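Local coordinates for protein xyloglucan-specific endo-beta-1,4-glucanase BoGH9A (Bacteroides ovatus, PDB 6DHT) that catalyses the endohydrolysis of 1,4-beta-D-glucosidic linkages in the backbone of xyloglucan, releasing xyloglucan oligosaccharides, at residues 239-244 with 328-333; 425-430 with 464-469; 443-448 with 469-474. One frame throughout, in Å; residues are numbered along the deposited sequence.

Contact 1 (239-244 with 328-333); sequences KLTTPF and IATGEY. With EDO (1,2-ethanediol), chain E; IMD (imidazole), chain B.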
loop_
_atom_site.group_PDB
_atom_site.type_symbol
_atom_site.label_atom_id
_atom_site.label_comp_id
_atom_site.label_asym_id
_atom_site.label_seq_id
_atom_site.Cartn_x
_atom_site.Cartn_y
_atom_site.Cartn_z
ATOM N N LYS A 239 -5.187 -18.194 6.147
ATOM C CA LYS A 239 -5.754 -17.058 6.865
ATOM C C LYS A 239 -6.337 -17.500 8.209
ATOM O O LYS A 239 -6.516 -18.711 8.469
ATOM C CB LYS A 239 -6.813 -16.369 6.019
ATOM C CG LYS A 239 -7.964 -17.305 5.608
ATOM C CD LYS A 239 -9.028 -16.561 4.822
ATOM C CE LYS A 239 -10.068 -17.512 4.228
ATOM N NZ LYS A 239 -11.170 -16.807 3.539
ATOM N N LEU A 240 -6.605 -16.515 9.063
ATOM C CA LEU A 240 -7.292 -16.698 10.327
ATOM C C LEU A 240 -8.589 -15.935 10.186
ATOM O O LEU A 240 -8.590 -14.734 9.917
ATOM C CB LEU A 240 -6.434 -16.198 11.480
ATOM C CG LEU A 240 -6.915 -16.486 12.910
ATOM C CD1 LEU A 240 -5.787 -16.302 13.893
ATOM C CD2 LEU A 240 -8.062 -15.565 13.284
ATOM N N THR A 241 -9.718 -16.637 10.313
ATOM C CA THR A 241 -10.989 -16.083 9.882
ATOM C C THR A 241 -12.174 -16.652 10.661
ATOM O O THR A 241 -12.093 -17.724 11.270
ATOM C CB THR A 241 -11.199 -16.368 8.361
ATOM O OG1 THR A 241 -12.369 -15.729 7.865
ATOM C CG2 THR A 241 -11.243 -17.888 8.083
ATOM N N THR A 242 -13.263 -15.902 10.640
ATOM C CA THR A 242 -14.569 -16.433 11.031
ATOM C C THR A 242 -15.147 -17.090 9.794
ATOM O O THR A 242 -14.681 -16.875 8.685
ATOM C CB THR A 242 -15.467 -15.298 11.496
ATOM O OG1 THR A 242 -15.434 -14.243 10.539
ATOM C CG2 THR A 242 -15.025 -14.769 12.834
ATOM N N PRO A 243 -16.195 -17.916 9.957
ATOM C CA PRO A 243 -16.768 -18.507 8.742
ATOM C C PRO A 243 -17.444 -17.495 7.819
ATOM O O PRO A 243 -17.370 -17.613 6.587
ATOM C CB PRO A 243 -17.810 -19.490 9.307
ATOM C CG PRO A 243 -17.248 -19.869 10.622
ATOM C CD PRO A 243 -16.644 -18.603 11.174
ATOM N N PHE A 244 -18.134 -16.519 8.407
ATOM C CA PHE A 244 -18.767 -15.443 7.663
ATOM C C PHE A 244 -18.192 -14.087 8.083
ATOM O O PHE A 244 -17.750 -13.912 9.209
ATOM C CB PHE A 244 -20.288 -15.387 7.936
ATOM C CG PHE A 244 -21.067 -16.557 7.399
ATOM C CD1 PHE A 244 -21.414 -16.619 6.058
ATOM C CD2 PHE A 244 -21.474 -17.575 8.244
ATOM C CE1 PHE A 244 -22.132 -17.697 5.560
ATOM C CE2 PHE A 244 -22.201 -18.653 7.755
ATOM C CZ PHE A 244 -22.526 -18.710 6.411
ATOM N N ILE A 328 -16.328 -21.514 4.660
ATOM C CA ILE A 328 -15.635 -20.245 4.870
ATOM C C ILE A 328 -15.997 -19.312 3.730
ATOM O O ILE A 328 -15.890 -19.698 2.571
ATOM C CB ILE A 328 -14.116 -20.472 4.866
ATOM C CG1 ILE A 328 -13.717 -21.549 5.880
ATOM C CG2 ILE A 328 -13.380 -19.148 5.118
ATOM C CD1 ILE A 328 -14.002 -21.203 7.319
ATOM N N ALA A 329 -16.432 -18.081 4.030
ATOM C CA ALA A 329 -16.902 -17.162 2.994
ATOM C C ALA A 329 -16.258 -15.775 3.021
ATOM O O ALA A 329 -16.761 -14.839 2.411
ATOM C CB ALA A 329 -18.418 -17.011 3.098
ATOM N N THR A 330 -15.133 -15.682 3.721
ATOM C CA THR A 330 -14.400 -14.422 3.843
ATOM C C THR A 330 -13.372 -14.340 2.711
ATOM O O THR A 330 -13.389 -15.162 1.821
ATOM C CB THR A 330 -13.721 -14.351 5.190
ATOM O OG1 THR A 330 -12.851 -15.464 5.314
ATOM C CG2 THR A 330 -14.755 -14.394 6.313
ATOM N N GLY A 331 -12.463 -13.355 2.737
ATOM C CA GLY A 331 -11.637 -13.073 1.569
ATOM C C GLY A 331 -10.824 -14.263 1.074
ATOM O O GLY A 331 -10.159 -14.926 1.855
ATOM N N GLU A 332 -10.870 -14.528 -0.231
ATOM C CA GLU A 332 -10.222 -15.718 -0.750
ATOM C C GLU A 332 -8.714 -15.548 -0.890
ATOM O O GLU A 332 -7.960 -16.417 -0.458
ATOM C CB GLU A 332 -10.800 -16.147 -2.090
ATOM C CG GLU A 332 -10.238 -17.482 -2.539
ATOM C CD GLU A 332 -10.864 -17.994 -3.821
ATOM O OE1 GLU A 332 -11.147 -17.160 -4.714
ATOM O OE2 GLU A 332 -11.060 -19.233 -3.927
ATOM N N TYR A 333 -8.283 -14.443 -1.499
ATOM C CA TYR A 333 -6.861 -14.268 -1.880
ATOM C C TYR A 333 -6.365 -15.525 -2.566
ATOM O O TYR A 333 -5.391 -16.138 -2.124
ATOM C CB TYR A 333 -5.964 -13.914 -0.680
ATOM C CG TYR A 333 -6.250 -12.523 -0.141
ATOM C CD1 TYR A 333 -5.834 -11.392 -0.832
ATOM C CD2 TYR A 333 -6.941 -12.339 1.040
ATOM C CE1 TYR A 333 -6.107 -10.106 -0.361
ATOM C CE2 TYR A 333 -7.232 -11.060 1.519
ATOM C CZ TYR A 333 -6.782 -9.946 0.804
ATOM O OH TYR A 333 -7.046 -8.674 1.231
HETATM C C1 EDO E . -9.644 -10.253 -1.291
HETATM O O1 EDO E . -11.053 -10.232 -1.053
HETATM C C2 EDO E . -9.373 -10.837 -2.675
HETATM O O2 EDO E . -9.707 -12.234 -2.697
HETATM N N1 IMD B . -10.157 -5.242 0.846
HETATM C C2 IMD B . -9.487 -6.376 1.151
HETATM N N3 IMD B . -8.450 -6.487 0.285
HETATM C C4 IMD B . -8.484 -5.439 -0.567
HETATM C C5 IMD B . -9.567 -4.650 -0.211
#
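Lys239 reaches Thr330 and Gly331 through a side chain that starts with CG between the backbone N and the carbonyl carbon (chi1 58°) and stays extended beyond it. Thr330 places OG1 in the equivalent position at its own CA (chi1 58°), where the hydroxyl faces the lysine and also meets Thr241 OG1. The amine NZ of Lys239 donates to Thr330 OG1 at 2.8 Å and to Gly331 O at 2.7 Å, the latter from above the carbonyl plane. A further bond to Gln317 OE1 gives this nitrogen three acceptors, consistent with a buried ammonium group. From there the bonding runs on in one direction: Thr330 OG1 donates to Thr241 OG1 at 2.6 Å, and Thr241 OG1 in turn donates to Thr242 O, in the carbonyl plane and on a lone pair. The two threonine side chains slide past each other in opposite directions, and Thr330 CG2 also lies 3.4 Å from Thr242 O. Ile328 supplies the apolar flank, its CG2 packing against Lys239 CE and, at 3.9 Å, against Thr241 CG2. Farther along, the backbone bond from Ala329 N to Pro243 O, 2.8 Å long, ties the loop to the residues following strand 239-241.

At the other end, Tyr333 OH, also hydrogen-bonded to Asp168, accepts a bond from the N3 of an imidazole that also bonds Glu548, the predicted proton donor, while an ethanediol lies over one face of the tyrosine ring; both molecules probably come from the crystallisation liquor. The side chain of Thr330 lies about 5 Å from that of Asp171, the predicted nucleophile. The contact thus joins a short strand to a loop beside the predicted active site of a family 9 glycoside hydrolase.

Contact 2 (425-430 with 464-469); sequences HAPYGN and LTNAYR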
loop_
_atom_site.group_PDB
_atom_site.type_symbol
_atom_site.label_atom_id
_atom_site.label_comp_id
_atom_site.label_asym_id
_atom_site.label_seq_id
_atom_site.Cartn_x
_atom_site.Cartn_y
_atom_site.Cartn_z
ATOM N N HIS A 425 -3.112 15.605 -16.320
ATOM C CA HIS A 425 -1.667 15.790 -16.297
ATOM C C HIS A 425 -0.950 14.720 -15.436
ATOM O O HIS A 425 -0.143 15.049 -14.572
ATOM C CB HIS A 425 -1.298 17.203 -15.825
ATOM C CG HIS A 425 -0.027 17.722 -16.417
ATOM N ND1 HIS A 425 0.048 18.200 -17.710
ATOM C CD2 HIS A 425 1.223 17.825 -15.907
ATOM C CE1 HIS A 425 1.287 18.578 -17.968
ATOM N NE2 HIS A 425 2.021 18.367 -16.889
ATOM N N ALA A 426 -1.286 13.462 -15.657
ATOM C CA ALA A 426 -0.642 12.345 -14.933
ATOM C C ALA A 426 -0.670 11.095 -15.770
ATOM O O ALA A 426 -1.546 10.901 -16.589
ATOM C CB ALA A 426 -1.328 12.058 -13.592
ATOM N N PRO A 427 0.291 10.182 -15.532
ATOM C CA PRO A 427 0.231 8.932 -16.285
ATOM C C PRO A 427 -1.032 8.127 -16.020
ATOM O O PRO A 427 -1.564 7.465 -16.911
ATOM C CB PRO A 427 1.456 8.162 -15.784
ATOM C CG PRO A 427 2.331 9.120 -15.155
ATOM C CD PRO A 427 1.543 10.330 -14.769
ATOM N N TYR A 428 -1.495 8.170 -14.776
ATOM C CA TYR A 428 -2.694 7.467 -14.367
ATOM C C TYR A 428 -3.953 8.319 -14.581
ATOM O O TYR A 428 -3.963 9.502 -14.265
ATOM C CB TYR A 428 -2.590 7.094 -12.881
ATOM C CG TYR A 428 -3.866 6.459 -12.380
ATOM C CD1 TYR A 428 -4.119 5.104 -12.556
ATOM C CD2 TYR A 428 -4.868 7.215 -11.783
ATOM C CE1 TYR A 428 -5.290 4.522 -12.126
ATOM C CE2 TYR A 428 -6.044 6.638 -11.355
ATOM C CZ TYR A 428 -6.267 5.294 -11.544
ATOM O OH TYR A 428 -7.436 4.694 -11.110
ATOM N N GLY A 429 -5.000 7.700 -15.121
ATOM C CA GLY A 429 -6.341 8.263 -15.053
ATOM C C GLY A 429 -6.974 8.627 -16.372
ATOM O O GLY A 429 -8.040 9.217 -16.357
ATOM N N ASN A 430 -6.340 8.281 -17.489
ATOM C CA ASN A 430 -6.888 8.629 -18.802
ATOM C C ASN A 430 -7.207 7.429 -19.686
ATOM O O ASN A 430 -7.406 7.576 -20.903
ATOM C CB ASN A 430 -5.967 9.585 -19.546
ATOM C CG ASN A 430 -6.714 10.444 -20.559
ATOM O OD1 ASN A 430 -7.843 10.879 -20.319
ATOM N ND2 ASN A 430 -6.090 10.673 -21.696
ATOM N N LEU A 464 10.580 10.555 -11.820
ATOM C CA LEU A 464 10.159 11.071 -10.522
ATOM C C LEU A 464 9.049 12.115 -10.676
ATOM O O LEU A 464 8.086 12.130 -9.911
ATOM C CB LEU A 464 11.355 11.625 -9.765
ATOM C CG LEU A 464 11.080 12.103 -8.348
ATOM C CD1 LEU A 464 10.569 10.947 -7.523
ATOM C CD2 LEU A 464 12.325 12.687 -7.744
ATOM N N THR A 465 9.173 12.966 -11.691
ATOM C CA THR A 465 8.167 13.973 -11.956
ATOM C C THR A 465 6.831 13.296 -12.157
ATOM O O THR A 465 5.788 13.773 -11.655
ATOM C CB THR A 465 8.558 14.774 -13.201
ATOM O OG1 THR A 465 9.716 15.539 -12.899
ATOM C CG2 THR A 465 7.464 15.745 -13.594
ATOM N N ASN A 466 6.819 12.191 -12.894
ATOM C CA ASN A 466 5.596 11.466 -13.145
ATOM C C ASN A 466 5.023 10.745 -11.909
ATOM O O ASN A 466 3.813 10.586 -11.773
ATOM C CB ASN A 466 5.762 10.544 -14.361
ATOM C CG ASN A 466 5.586 11.299 -15.664
ATOM O OD1 ASN A 466 4.456 11.528 -16.076
ATOM N ND2 ASN A 466 6.681 11.674 -16.302
ATOM N N ALA A 467 5.901 10.335 -10.992
ATOM C CA ALA A 467 5.457 9.739 -9.746
ATOM C C ALA A 467 4.712 10.774 -8.909
ATOM O O ALA A 467 3.657 10.479 -8.350
ATOM C CB ALA A 467 6.621 9.159 -8.985
ATOM N N TYR A 468 5.228 11.993 -8.843
ATOM C CA TYR A 468 4.517 13.071 -8.131
ATOM C C TYR A 468 3.174 13.388 -8.789
ATOM O O TYR A 468 2.215 13.688 -8.100
ATOM C CB TYR A 468 5.357 14.351 -8.005
ATOM C CG TYR A 468 6.486 14.300 -6.997
ATOM C CD1 TYR A 468 6.249 14.491 -5.629
ATOM C CD2 TYR A 468 7.798 14.177 -7.409
ATOM C CE1 TYR A 468 7.296 14.486 -4.703
ATOM C CE2 TYR A 468 8.843 14.148 -6.481
ATOM C CZ TYR A 468 8.586 14.329 -5.142
ATOM O OH TYR A 468 9.651 14.309 -4.255
ATOM N N ARG A 469 3.103 13.287 -10.113
ATOM C CA ARG A 469 1.828 13.545 -10.800
ATOM C C ARG A 469 0.748 12.565 -10.351
ATOM O O ARG A 469 -0.411 12.943 -10.136
ATOM C CB ARG A 469 1.986 13.490 -12.320
ATOM C CG ARG A 469 2.809 14.619 -12.890
ATOM C CD ARG A 469 3.098 14.444 -14.379
ATOM N NE ARG A 469 3.892 15.542 -14.916
ATOM C CZ ARG A 469 4.560 15.484 -16.067
ATOM N NH1 ARG A 469 4.534 14.386 -16.814
ATOM N NH2 ARG A 469 5.251 16.525 -16.481
#
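Residues 425-430 belong to the loop between helices 395-416 and 439-458 of the family 9 catalytic domain, and here His425, Ala426 and Pro427 lie against Arg469 and Asn466 of helix 461-474. Arg469 carries most of the contact. Its chain is extended from CG to NE and runs alongside the His425 carbonyl, with Arg469 CD 3.3 Å from His425 O, so that the carbonyl oxygen packs against the aliphatic stem of the arginine. Farther out, His425 CD2 comes over one face of the guanidinium, 3.6 Å from Arg469 NE. The imidazole does not lie flat there, as the two planes are 71° apart. Thr465 CG2, from the preceding turn of the same helix, covers the opposite face near its rim, so the guanidinium is sandwiched.

Ala426 adds a small apolar touch, its CB 3.8 Å from Arg469 CB. Pro427 brings CG and CD against the Asn466 amide oxygen, with Pro427 CG 3.3 Å from Asn466 OD1 and the two side chains crossing obliquely. That oxygen accepts a bent bond of 3.0 Å from Arg469 NH1, which approaches from above the carbonyl plane, while Asn466 ND2 is held by Val462 O within the helix. The remaining guanidinium nitrogens serve two acids, NE forming a salt bridge with Glu30 of the N-terminal Ig-like domain and NH2 one with Glu420.

An alanine in place of Arg469 would keep the touch with Ala426 but would probably leave Glu30 and Glu420 without their positive mate and open a gap between His425 and Thr465. Packing on the arginine's stem and faces, with polar bonding by its nitrogens, lets one buried cation join the loop, the helix and the Ig-like domain; the two carboxylates would be expected to balance its charge.

Contact 3 (443-448 with 469-474); sequences KCMNQG and RNMDYI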
loop_
_atom_site.group_PDB
_atom_site.type_symbol
_atom_site.label_atom_id
_atom_site.label_comp_id
_atom_site.label_asym_id
_atom_site.label_seq_id
_atom_site.Cartn_x
_atom_site.Cartn_y
_atom_site.Cartn_z
ATOM N N LYS A 443 -3.060 0.436 -9.080
ATOM C CA LYS A 443 -2.532 1.006 -10.292
ATOM C C LYS A 443 -1.927 2.373 -10.058
ATOM O O LYS A 443 -0.759 2.579 -10.348
ATOM C CB LYS A 443 -3.554 1.035 -11.410
ATOM C CG LYS A 443 -2.918 1.367 -12.733
ATOM C CD LYS A 443 -3.764 0.973 -13.891
ATOM C CE LYS A 443 -2.959 1.088 -15.163
ATOM N NZ LYS A 443 -3.809 0.893 -16.357
ATOM N N CYS A 444 -2.672 3.341 -9.543
ATOM C CA CYS A 444 -2.112 4.691 -9.452
ATOM C C CYS A 444 -0.873 4.758 -8.533
ATOM O O CYS A 444 0.195 5.205 -8.937
ATOM C CB CYS A 444 -3.191 5.680 -9.017
ATOM S SG CYS A 444 -2.699 7.398 -9.093
ATOM N N MET A 445 -1.033 4.309 -7.290
ATOM C CA MET A 445 0.100 4.351 -6.368
ATOM C C MET A 445 1.233 3.437 -6.835
ATOM O O MET A 445 2.391 3.842 -6.834
ATOM C CB MET A 445 -0.292 3.932 -4.947
ATOM C CG MET A 445 -1.085 4.919 -4.152
ATOM S SD MET A 445 -0.268 6.438 -3.766
ATOM C CE MET A 445 -0.816 7.471 -5.136
ATOM N N ASN A 446 0.916 2.204 -7.217
ATOM C CA ASN A 446 2.009 1.264 -7.498
ATOM C C ASN A 446 2.687 1.563 -8.832
ATOM O O ASN A 446 3.863 1.242 -9.024
ATOM C CB ASN A 446 1.552 -0.189 -7.346
ATOM C CG ASN A 446 1.386 -0.553 -5.915
ATOM O OD1 ASN A 446 1.861 0.162 -5.034
ATOM N ND2 ASN A 446 0.650 -1.615 -5.653
ATOM N N GLN A 447 1.982 2.211 -9.740
ATOM C CA GLN A 447 2.643 2.784 -10.919
ATOM C C GLN A 447 3.625 3.877 -10.489
ATOM O O GLN A 447 4.774 3.917 -10.943
ATOM C CB GLN A 447 1.586 3.362 -11.861
ATOM C CG GLN A 447 2.059 3.894 -13.162
ATOM C CD GLN A 447 0.876 4.372 -13.963
ATOM O OE1 GLN A 447 0.483 5.529 -13.864
ATOM N NE2 GLN A 447 0.241 3.463 -14.675
ATOM N N GLY A 448 3.181 4.741 -9.579
ATOM C CA GLY A 448 4.050 5.731 -8.967
ATOM C C GLY A 448 5.282 5.145 -8.306
ATOM O O GLY A 448 6.380 5.649 -8.494
ATOM N N ARG A 469 3.103 13.287 -10.113
ATOM C CA ARG A 469 1.828 13.545 -10.800
ATOM C C ARG A 469 0.748 12.565 -10.351
ATOM O O ARG A 469 -0.411 12.943 -10.136
ATOM C CB ARG A 469 1.986 13.490 -12.320
ATOM C CG ARG A 469 2.809 14.619 -12.890
ATOM C CD ARG A 469 3.098 14.444 -14.379
ATOM N NE ARG A 469 3.892 15.542 -14.916
ATOM C CZ ARG A 469 4.560 15.484 -16.067
ATOM N NH1 ARG A 469 4.534 14.386 -16.814
ATOM N NH2 ARG A 469 5.251 16.525 -16.481
ATOM N N ASN A 470 1.102 11.291 -10.217
ATOM C CA ASN A 470 0.143 10.292 -9.775
ATOM C C ASN A 470 -0.275 10.529 -8.330
ATOM O O ASN A 470 -1.441 10.305 -7.975
ATOM C CB ASN A 470 0.703 8.864 -9.920
ATOM C CG ASN A 470 0.476 8.285 -11.291
ATOM O OD1 ASN A 470 0.123 8.995 -12.220
ATOM N ND2 ASN A 470 0.728 6.988 -11.439
ATOM N N MET A 471 0.661 10.968 -7.492
ATOM C CA MET A 471 0.284 11.374 -6.138
ATOM C C MET A 471 -0.705 12.563 -6.144
ATOM O O MET A 471 -1.682 12.554 -5.389
ATOM C CB MET A 471 1.518 11.657 -5.253
ATOM C CG MET A 471 1.159 12.027 -3.829
ATOM S SD MET A 471 0.227 10.713 -2.945
ATOM C CE MET A 471 1.615 9.713 -2.557
ATOM N N ASP A 472 -0.457 13.565 -6.980
ATOM C CA ASP A 472 -1.374 14.692 -7.080
ATOM C C ASP A 472 -2.782 14.200 -7.418
ATOM O O ASP A 472 -3.778 14.756 -6.922
ATOM C CB ASP A 472 -0.915 15.643 -8.174
ATOM C CG ASP A 472 0.204 16.582 -7.739
ATOM O OD1 ASP A 472 0.837 16.427 -6.676
ATOM O OD2 ASP A 472 0.467 17.544 -8.497
ATOM N N TYR A 473 -2.874 13.201 -8.288
ATOM C CA TYR A 473 -4.167 12.647 -8.682
ATOM C C TYR A 473 -4.937 12.144 -7.467
ATOM O O TYR A 473 -6.117 12.494 -7.285
ATOM C CB TYR A 473 -4.029 11.514 -9.729
ATOM C CG TYR A 473 -5.350 11.036 -10.277
ATOM C CD1 TYR A 473 -6.138 10.158 -9.567
ATOM C CD2 TYR A 473 -5.817 11.499 -11.489
ATOM C CE1 TYR A 473 -7.366 9.737 -10.036
ATOM C CE2 TYR A 473 -7.035 11.076 -11.972
ATOM C CZ TYR A 473 -7.795 10.192 -11.250
ATOM O OH TYR A 473 -9.037 9.792 -11.727
ATOM N N ILE A 474 -4.356 11.300 -6.626
ATOM C CA ILE A 474 -5.151 10.811 -5.514
ATOM C C ILE A 474 -5.424 11.864 -4.461
ATOM O O ILE A 474 -6.365 11.679 -3.679
ATOM C CB ILE A 474 -4.604 9.559 -4.835
ATOM C CG1 ILE A 474 -3.351 9.897 -4.079
ATOM C CG2 ILE A 474 -4.421 8.370 -5.841
ATOM C CD1 ILE A 474 -3.102 8.921 -2.974
#
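A single amide nitrogen, Asn470 ND2, grips residues 443-448 of helix 439-458 twice, and one of its acceptors is a helical carbonyl already in use. Asn470 ND2 donates to Gln447 OE1 at 2.8 Å along an almost straight line (171° at the hydrogen), with the acceptor in the plane of the asparagine amide. Its second bond, 3.1 Å, goes to Cys444 O, arriving in the carbonyl plane on a lone pair; the same oxygen takes the routine helical bond from Gly448 N. The side chains of Gln447 and Asn470 cross at about a right angle. Asn470 OD1 accepts from Tyr428 N, so both ends of this buried amide are satisfied and its rotation is fixed. Within helix 439-458, residues 443-445 form a wider pi-type turn.

Beside this polar pair, Cys444 points its sulfur into the interface, where SG comes closest to Asn470 O, at 3.4 Å, and lies 3.8 Å from Ile474 CG2. SG also makes a sulfur-aromatic contact with Tyr473, 5.3 Å from the ring centroid and oblique to the ring. Tyr473 in turn meets Tyr428 edge-to-face.

Met445 starts out pointing away from the neighbouring helix, but a bend at chi2 turns SD, and chi3 (93°) then swings CE back toward that helix. Met445 CE presses on Ile474 CD1 at 3.5 Å, tighter than usual for two carbons, the two side chains crossing at about a right angle. Met445 SD touches Met471 CE at 4.0 Å, and Ala556, Leu560 and Leu564 of helix 551-567 extend this apolar side. The short axes run nearly antiparallel, 156° between directions and 9.0 Å apart at closest approach. Successive helices 439-458 and 461-474 thus form an alpha-alpha hairpin, the building unit of the (alpha/alpha)6 barrel of family 9 glycoside hydrolases.

How the contacts relate
All three contacts lie within the family 9 catalytic region, in two separate places. Contact 1 comes first along the chain, its centre about 36 Å from that of contact 2, on the opposite side of the chain's centre, and about 30 Å from that of contact 3. Contacts 2 and 3 are neighbours, with centres about 6 Å apart. Both use helix 461-474 and share Arg469, their segments alternate, so loop 425-430 and helix 439-458 pack on it, and they meet directly through Tyr428 N and Asn470 OD1 and through Pro427 packing on Asn470 and Gln447. Contact 1 lies beside the predicted catalytic residues, whereas the other two build the helical body away from the annotated sites.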